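Long-range contacts in HAD hydrolase, family IA, variant 3 (Entamoeba histolytica, PDB 6W04), which binds magnesium at the C-terminal ends of its parallel strands and is probably a hydrolase of the haloacid dehalogenase superfamily: residues I185-E190 and L204-F209; I131-F136 and S154-V159. All coordinates share one frame; numbering follows the deposited sequence.

Contact 1: residues I185-E190 and L204-F209; sequences IGIASE and LAIHTF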
# COMPACT_ATOMS: atom_id res chain seq x y z
N ILE A 185 10.24 3.87 5.96
CA ILE A 185 10.91 4.62 4.89
C ILE A 185 9.84 4.99 3.88
O ILE A 185 9.13 4.12 3.37
CB ILE A 185 12.04 3.81 4.23
CG1 ILE A 185 13.12 3.45 5.27
CG2 ILE A 185 12.62 4.57 3.04
CD1 ILE A 185 14.31 2.61 4.73
N GLY A 186 9.68 6.29 3.62
CA GLY A 186 8.61 6.74 2.75
C GLY A 186 8.97 6.51 1.29
O GLY A 186 10.14 6.59 0.90
N ILE A 187 7.95 6.18 0.49
CA ILE A 187 8.07 6.10 -0.96
C ILE A 187 7.34 7.30 -1.54
O ILE A 187 6.13 7.46 -1.33
CB ILE A 187 7.50 4.78 -1.52
CG1 ILE A 187 8.35 3.58 -1.06
CG2 ILE A 187 7.48 4.83 -3.03
CD1 ILE A 187 9.81 3.64 -1.48
N ALA A 188 8.07 8.15 -2.28
CA ALA A 188 7.52 9.42 -2.76
C ALA A 188 6.73 9.25 -4.07
O ALA A 188 7.00 9.88 -5.09
CB ALA A 188 8.65 10.44 -2.93
N SER A 189 5.71 8.39 -4.03
CA SER A 189 4.91 8.20 -5.24
C SER A 189 3.84 9.28 -5.39
O SER A 189 3.48 9.63 -6.52
CB SER A 189 4.24 6.82 -5.26
OG SER A 189 3.42 6.66 -4.11
N GLU A 190 3.29 9.78 -4.30
CA GLU A 190 2.33 10.87 -4.33
C GLU A 190 2.75 12.06 -3.48
O GLU A 190 2.63 13.20 -3.92
CB GLU A 190 0.94 10.37 -3.89
CG GLU A 190 0.21 9.60 -4.99
CD GLU A 190 -0.13 10.47 -6.20
OE1 GLU A 190 -0.61 11.61 -5.98
OE2 GLU A 190 0.10 10.03 -7.35
N LEU A 204 13.61 9.03 6.52
CA LEU A 204 14.19 8.76 5.22
C LEU A 204 13.04 8.55 4.26
O LEU A 204 12.06 7.88 4.59
CB LEU A 204 15.10 7.52 5.25
CG LEU A 204 15.97 7.30 4.02
CD1 LEU A 204 17.13 8.27 4.01
CD2 LEU A 204 16.48 5.87 3.98
N ALA A 205 13.13 9.16 3.08
CA ALA A 205 12.14 8.92 2.04
C ALA A 205 12.88 8.89 0.71
O ALA A 205 13.92 9.53 0.56
CB ALA A 205 11.04 10.00 2.05
N ILE A 206 12.37 8.09 -0.23
CA ILE A 206 13.04 7.89 -1.51
C ILE A 206 12.01 7.89 -2.63
O ILE A 206 10.80 7.71 -2.41
CB ILE A 206 13.86 6.59 -1.56
CG1 ILE A 206 12.92 5.39 -1.33
CG2 ILE A 206 15.00 6.64 -0.56
CD1 ILE A 206 13.61 4.03 -1.32
N HIS A 207 12.51 8.08 -3.86
CA HIS A 207 11.63 8.06 -5.03
C HIS A 207 11.41 6.64 -5.53
O HIS A 207 10.27 6.28 -5.86
CB HIS A 207 12.21 8.94 -6.14
CG HIS A 207 12.23 10.40 -5.80
ND1 HIS A 207 13.38 11.07 -5.45
CD2 HIS A 207 11.23 11.31 -5.73
CE1 HIS A 207 13.10 12.33 -5.19
NE2 HIS A 207 11.80 12.51 -5.36
N THR A 208 12.47 5.84 -5.61
CA THR A 208 12.40 4.46 -6.07
C THR A 208 13.34 3.59 -5.23
O THR A 208 14.17 4.10 -4.47
CB THR A 208 12.78 4.30 -7.54
OG1 THR A 208 14.20 4.30 -7.66
CG2 THR A 208 12.21 5.43 -8.38
N PHE A 209 13.23 2.27 -5.40
CA PHE A 209 14.09 1.38 -4.62
C PHE A 209 15.54 1.37 -5.12
O PHE A 209 16.40 0.81 -4.43
CB PHE A 209 13.50 -0.03 -4.58
CG PHE A 209 12.17 -0.08 -3.85
CD1 PHE A 209 12.13 -0.24 -2.48
CD2 PHE A 209 10.99 0.15 -4.54
CE1 PHE A 209 10.92 -0.24 -1.79
CE2 PHE A 209 9.76 0.16 -3.87
CZ PHE A 209 9.73 -0.04 -2.50
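Ile-187 lays its CD1 over one face of the Phe-209 ring, a CH-pi contact 4.2 Å from CD1 to the ring centroid and 27° off the normal; CZ and CE1 are the ring atoms it approaches most closely, and the two side chains cross at about a right angle. Phe-209 also meets Phe-167 of strand 164-168 edge-to-face. The other flat group, the imidazole of His-207, receives Ala-188 CB obliquely, 3.9 Å from His-207 CD2; the same methyl also lies against Ile-206 O.

The backbones pair as parallel strands. Leu-204 O accepts from Gly-186 N at 3.0 Å. Gly-186 O takes the N-H of Ile-206 at 2.9 Å, and Ile-206 O takes the N-H of Ala-188 at 2.8 Å.

Ile-187 and Ile-206 share a sheet face, where Ile-187 CD1 lies 3.6 Å from Ile-206 CG1, set between backbone N and carbonyl carbon by a chi1 of 60°. The opposite face bears Ala-205 CB beside Gly-186, which has no side chain. Ile-185 and Leu-204 run side by side, and Ile-185 CD1 lies 4.0 Å from Leu-204 CD2.

Strands 183-187 and 205-206 belong to one beta-alpha-beta unit. Its helix 193-197 packs on Ala-188, Ala-205 and His-207, while helix 214-222 touches Ile-185 and strand 164-168 pairs with strand 183-187 as its other neighbour.

Contact 2: residues I131-F136 and S154-V159; sequences IDKIIF and SKKLGV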
# COMPACT_ATOMS: atom_id res chain seq x y z
N ILE A 131 3.23 -16.93 -1.09
CA ILE A 131 1.90 -16.32 -1.21
C ILE A 131 1.13 -16.42 0.10
O ILE A 131 0.26 -15.60 0.37
CB ILE A 131 1.08 -16.95 -2.37
CG1 ILE A 131 0.85 -18.44 -2.16
CG2 ILE A 131 1.72 -16.71 -3.71
CD1 ILE A 131 0.01 -19.07 -3.27
N ASP A 132 1.42 -17.43 0.92
CA ASP A 132 0.71 -17.59 2.19
C ASP A 132 1.17 -16.61 3.27
O ASP A 132 0.47 -16.45 4.27
CB ASP A 132 0.86 -19.04 2.68
CG ASP A 132 0.18 -19.30 4.01
OD1 ASP A 132 -1.01 -18.95 4.17
OD2 ASP A 132 0.83 -19.87 4.91
N LYS A 133 2.31 -15.94 3.09
CA LYS A 133 2.79 -14.92 4.03
C LYS A 133 2.50 -13.49 3.57
O LYS A 133 2.93 -12.55 4.23
CB LYS A 133 4.30 -15.08 4.27
CG LYS A 133 4.69 -16.45 4.87
CD LYS A 133 6.18 -16.55 5.12
CE LYS A 133 6.53 -17.89 5.77
NZ LYS A 133 8.01 -18.08 5.91
N ILE A 134 1.81 -13.31 2.44
CA ILE A 134 1.36 -11.99 2.04
C ILE A 134 0.17 -11.61 2.92
O ILE A 134 -0.80 -12.37 3.04
CB ILE A 134 0.97 -11.96 0.55
CG1 ILE A 134 2.20 -12.16 -0.35
CG2 ILE A 134 0.23 -10.67 0.20
CD1 ILE A 134 1.87 -12.30 -1.82
N ILE A 135 0.26 -10.47 3.59
CA ILE A 135 -0.81 -10.02 4.48
C ILE A 135 -1.71 -9.09 3.69
O ILE A 135 -1.25 -8.11 3.10
CB ILE A 135 -0.25 -9.30 5.73
CG1 ILE A 135 0.77 -10.19 6.45
CG2 ILE A 135 -1.41 -8.91 6.66
CD1 ILE A 135 0.29 -11.61 6.70
N PHE A 136 -3.00 -9.40 3.69
CA PHE A 136 -3.99 -8.58 3.01
C PHE A 136 -5.22 -8.44 3.89
O PHE A 136 -5.36 -9.11 4.92
CB PHE A 136 -4.36 -9.17 1.64
CG PHE A 136 -5.00 -10.51 1.71
CD1 PHE A 136 -6.38 -10.63 1.77
CD2 PHE A 136 -4.23 -11.68 1.71
CE1 PHE A 136 -6.99 -11.87 1.84
CE2 PHE A 136 -4.83 -12.94 1.78
CZ PHE A 136 -6.21 -13.04 1.85
N SER A 154 4.90 -9.10 10.74
CA SER A 154 6.12 -9.48 11.44
C SER A 154 5.96 -10.84 12.11
O SER A 154 6.89 -11.66 12.09
CB SER A 154 6.52 -8.40 12.46
OG SER A 154 5.48 -8.16 13.37
N LYS A 155 4.79 -11.10 12.70
CA LYS A 155 4.54 -12.39 13.32
C LYS A 155 4.55 -13.51 12.28
O LYS A 155 5.02 -14.62 12.56
CB LYS A 155 3.22 -12.37 14.08
CG LYS A 155 2.81 -13.72 14.67
CD LYS A 155 1.56 -13.57 15.53
CE LYS A 155 0.87 -14.89 15.79
NZ LYS A 155 -0.40 -14.69 16.54
N LYS A 156 4.05 -13.23 11.07
CA LYS A 156 4.08 -14.23 10.01
C LYS A 156 5.51 -14.58 9.62
O LYS A 156 5.81 -15.74 9.33
CB LYS A 156 3.30 -13.72 8.79
CG LYS A 156 2.82 -14.81 7.84
CD LYS A 156 1.72 -15.65 8.46
CE LYS A 156 1.13 -16.62 7.46
NZ LYS A 156 0.05 -17.43 8.07
N LEU A 157 6.41 -13.60 9.62
CA LEU A 157 7.80 -13.88 9.30
C LEU A 157 8.60 -14.35 10.50
O LEU A 157 9.77 -14.72 10.35
CB LEU A 157 8.46 -12.64 8.69
CG LEU A 157 7.90 -12.20 7.33
CD1 LEU A 157 8.69 -11.01 6.79
CD2 LEU A 157 7.93 -13.36 6.36
N GLY A 158 7.99 -14.37 11.69
CA GLY A 158 8.68 -14.85 12.88
C GLY A 158 9.76 -13.92 13.39
O GLY A 158 10.74 -14.40 13.97
N VAL A 159 9.59 -12.61 13.20
CA VAL A 159 10.60 -11.62 13.52
C VAL A 159 10.01 -10.60 14.50
O VAL A 159 8.80 -10.54 14.70
CB VAL A 159 11.14 -10.91 12.27
CG1 VAL A 159 11.81 -11.91 11.32
CG2 VAL A 159 10.00 -10.15 11.55
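Lys-156 reaches from the last turn of helix 148-157 to the loop that leads into strand 135-137, and its CB, CG and CE each meet something there. Lys-156 CB, directed toward the loop segment, meets the CD1 of Ile-135 at 4.2 Å. Lys-156 CG stands anti to the backbone N (chi1 -159°), and that places it 3.8 Å from Lys-133 CA, with Lys-133 CB and CG hardly farther away. At chi2 (70°) the chain bends, then runs extended. Lys-156 CE comes to 3.3 Å from Asp-132 O, a methylene lying against a carbonyl. At the tip, Lys-156 NZ has that same carbonyl oxygen nearby and, 4.1 Å away, OD2 of Asp-132; the opposite charges are close, yet too far apart for a salt bridge, and any attraction is probably modest at this exposed position.

The arrangement is that of a Rossmann-like HAD core, in which the helix packs on one face of the parallel sheet, reaching from its edge strand 135-137 toward strand 3-7. Strand 135-137 pairs with strand 105-112, and Ile-135 sends its side chain toward the helix, where Ile-149, Lys-152 and Ala-153 also touch it. The helix ends in a Schellman motif, Gly-158 leaving the helical conformation with a phi of 72° while Val-159 N bonds back to Ser-154 O.

Just before that turn, Leu-157 brings CD2 to 3.8 Å from Lys-133 CD. The extended aliphatic part of Lys-133 crosses this leucine obliquely, and Leu-157 also packs on Ala-3 and Leu-5 of strand 3-7 and on Thr-106 of strand 105-112.

Contacts 1 and 2 mark the two edges of one six-stranded parallel sheet. Contact 2 involves the edge strand 135-137, contact 1 the opposite edge strand 205-206, with strands 105-112, 3-7, 164-168 and 183-187 between. Their centres lie 23 Å apart and their nearest atoms about 14 Å. Along the chain they come in series, contact 2 closing before contact 1 opens. One joins a strand to its neighbour, the other a helix to the loop and strand at the edge. They thus tie the edge strands into the core on either side of central strands 3-7 and 164-168, which lead to the magnesium ligands Asp-7, Asn-9 and Asp-169; the ion is nearer contact 1, about 8 Å from the Ile-187 side chain.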